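Methyltransferase 1 (Methanosarcina barkeri, PDB 2I2X) transfers the methyl group of methanol to the cob(I)amide carried by its partner corrinoid protein MtaC, a zinc-dependent step of methanogenesis. Local coordinates at residues M299-Q305 with M356-R361. Residues are numbered along the deposited sequence; the frame is centred on the assembly and turned at random.
Sequences MGNLVMQ and MMLSDR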
loop_
_atom_site.group_PDB
_atom_site.type_symbol
_atom_site.label_atom_id
_atom_site.label_comp_id
_atom_site.label_asym_id
_atom_site.label_seq_id
_atom_site.Cartn_x
_atom_site.Cartn_y
_atom_site.Cartn_z
ATOM N N MET A 299 -0.438 -4.565 16.564
ATOM C CA MET A 299 -0.300 -6.024 16.521
ATOM C C MET A 299 -0.201 -6.574 15.098
ATOM O O MET A 299 -0.854 -7.575 14.760
ATOM C CB MET A 299 -1.412 -6.738 17.335
ATOM C CG MET A 299 -2.897 -6.381 16.990
ATOM S SD MET A 299 -3.361 -4.700 17.493
ATOM C CE MET A 299 -4.959 -5.102 18.288
ATOM N N GLY A 300 0.667 -5.951 14.281
ATOM C CA GLY A 300 0.720 -6.177 12.842
ATOM C C GLY A 300 0.905 -7.630 12.447
ATOM O O GLY A 300 0.277 -8.078 11.484
ATOM N N ASN A 301 1.784 -8.345 13.173
ATOM C CA ASN A 301 2.149 -9.725 12.859
ATOM C C ASN A 301 1.399 -10.708 13.737
ATOM O O ASN A 301 1.006 -11.780 13.294
ATOM C CB ASN A 301 3.644 -9.969 13.054
ATOM C CG ASN A 301 4.528 -9.292 12.004
ATOM O OD1 ASN A 301 5.453 -8.556 12.339
ATOM N ND2 ASN A 301 4.274 -9.569 10.743
ATOM N N LEU A 302 1.183 -10.350 14.996
ATOM C CA LEU A 302 0.575 -11.268 15.919
ATOM C C LEU A 302 -0.778 -11.804 15.421
ATOM O O LEU A 302 -1.068 -12.991 15.614
ATOM C CB LEU A 302 0.435 -10.616 17.281
ATOM C CG LEU A 302 -0.294 -11.380 18.395
ATOM C CD1 LEU A 302 0.235 -10.955 19.718
ATOM C CD2 LEU A 302 -1.802 -11.191 18.310
ATOM N N VAL A 303 -1.593 -10.963 14.784
ATOM C CA VAL A 303 -2.924 -11.387 14.348
ATOM C C VAL A 303 -2.929 -12.476 13.254
ATOM O O VAL A 303 -3.997 -13.018 12.928
ATOM C CB VAL A 303 -3.771 -10.181 13.829
ATOM C CG1 VAL A 303 -4.244 -9.317 15.008
ATOM C CG2 VAL A 303 -2.968 -9.338 12.812
ATOM N N MET A 304 -1.767 -12.786 12.676
ATOM C CA MET A 304 -1.701 -13.797 11.621
ATOM C C MET A 304 -1.641 -15.177 12.268
ATOM O O MET A 304 -1.917 -16.206 11.616
ATOM C CB MET A 304 -0.452 -13.624 10.714
ATOM C CG MET A 304 -0.471 -12.457 9.708
ATOM S SD MET A 304 0.923 -12.283 8.516
ATOM C CE MET A 304 2.109 -11.674 9.675
ATOM N N GLN A 305 -1.292 -15.178 13.555
ATOM C CA GLN A 305 -0.891 -16.372 14.291
ATOM C C GLN A 305 -1.839 -17.551 14.038
ATOM O O GLN A 305 -1.409 -18.697 14.006
ATOM C CB GLN A 305 -0.820 -16.038 15.787
ATOM C CG GLN A 305 -2.209 -15.769 16.409
ATOM C CD GLN A 305 -2.176 -15.066 17.752
ATOM O OE1 GLN A 305 -1.246 -15.207 18.542
ATOM N NE2 GLN A 305 -3.232 -14.320 18.030
ATOM N N MET A 356 5.253 -14.965 14.798
ATOM C CA MET A 356 4.289 -13.886 14.560
ATOM C C MET A 356 3.753 -13.381 15.883
ATOM O O MET A 356 3.663 -12.180 16.092
ATOM C CB MET A 356 3.131 -14.351 13.662
ATOM C CG MET A 356 3.610 -14.935 12.382
ATOM S SD MET A 356 2.350 -15.648 11.336
ATOM C CE MET A 356 1.506 -16.628 12.495
ATOM N N MET A 357 3.447 -14.304 16.789
ATOM C CA MET A 357 2.871 -13.941 18.063
ATOM C C MET A 357 3.913 -13.156 18.850
ATOM O O MET A 357 3.640 -12.040 19.302
ATOM C CB MET A 357 2.372 -15.196 18.813
ATOM C CG MET A 357 1.848 -14.962 20.225
ATOM S SD MET A 357 3.120 -14.636 21.490
ATOM C CE MET A 357 4.017 -16.208 21.512
ATOM N N LEU A 358 5.092 -13.735 19.021
ATOM C CA LEU A 358 6.148 -13.126 19.869
ATOM C C LEU A 358 6.578 -11.713 19.405
ATOM O O LEU A 358 6.907 -10.830 20.237
ATOM C CB LEU A 358 7.374 -14.059 20.005
ATOM C CG LEU A 358 8.489 -13.571 20.935
ATOM C CD1 LEU A 358 7.949 -13.289 22.351
ATOM C CD2 LEU A 358 9.658 -14.571 20.992
ATOM N N SER A 359 6.578 -11.525 18.089
ATOM C CA SER A 359 6.797 -10.219 17.442
ATOM C C SER A 359 6.106 -9.058 18.166
ATOM O O SER A 359 6.692 -7.987 18.400
ATOM C CB SER A 359 6.271 -10.294 16.003
ATOM O OG SER A 359 6.164 -8.999 15.416
ATOM N N ASP A 360 4.852 -9.268 18.518
ATOM C CA ASP A 360 4.030 -8.183 19.005
ATOM C C ASP A 360 3.566 -8.373 20.438
ATOM O O ASP A 360 3.023 -7.437 21.003
ATOM C CB ASP A 360 2.813 -8.010 18.093
ATOM C CG ASP A 360 3.197 -7.607 16.677
ATOM O OD1 ASP A 360 4.247 -6.974 16.522
ATOM O OD2 ASP A 360 2.442 -7.898 15.719
ATOM N N ARG A 361 3.782 -9.558 21.026
ATOM C CA ARG A 361 3.335 -9.821 22.388
ATOM C C ARG A 361 3.633 -8.663 23.364
ATOM O O ARG A 361 2.809 -8.399 24.270
ATOM C CB ARG A 361 3.863 -11.184 22.959
ATOM C CG ARG A 361 3.704 -11.301 24.517
ATOM C CD ARG A 361 4.195 -12.621 25.177
ATOM N NE ARG A 361 3.273 -13.615 24.726
ATOM C CZ ARG A 361 2.487 -14.388 25.455
ATOM N NH1 ARG A 361 2.518 -14.391 26.779
ATOM N NH2 ARG A 361 1.684 -15.207 24.787
#
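Leu302 and Met357 bring the two backbones closest, with CA atoms 4.1 Å apart, where a short 3-10 turn of the loop meets helix 349-361. Asp360 reaches from the helix to the start of that turn. Its OD2 accepts two backbone N-H groups: Asn301 N at 2.7 Å, nearly in line with the C-O bond, and Leu302 N at 2.8 Å, on the anti side and 33° out of the carboxylate plane. With chi1 at -64°, CG of Asp360 stands anti to its own carbonyl carbon, which carries the carboxylate to these amides. OD1 of Asp360 forms a salt bridge with Arg363. An asparagine here would probably weaken the grip on the turn and leave Arg363 without its charged mate. Leu302 also packs against the helix: its CB meets CB of Asp360 at 3.6 Å, while its CD1 touches Met357 O. The CA of Leu302 also makes a CA-H...O contact of 3.2 Å with Met356 O. Met356 reaches the turn with a chain bent at its end, and its SD rests on CB of Met304 at 3.5 Å. Gln305 crosses Met357 at a slant, with OE1 of Gln305 3.5 Å from CG of Met357. That OE1 accepts from Tyr372 N, and NE2 bonds to Leu370 O. Tyr335 of the second MtaB subunit packs on Asn301 and Asp360. A helix carboxylate taking two successive backbone N-H groups at the start of a 3-10 turn ties the loop before barrel strand 309-311 to helix 349-361.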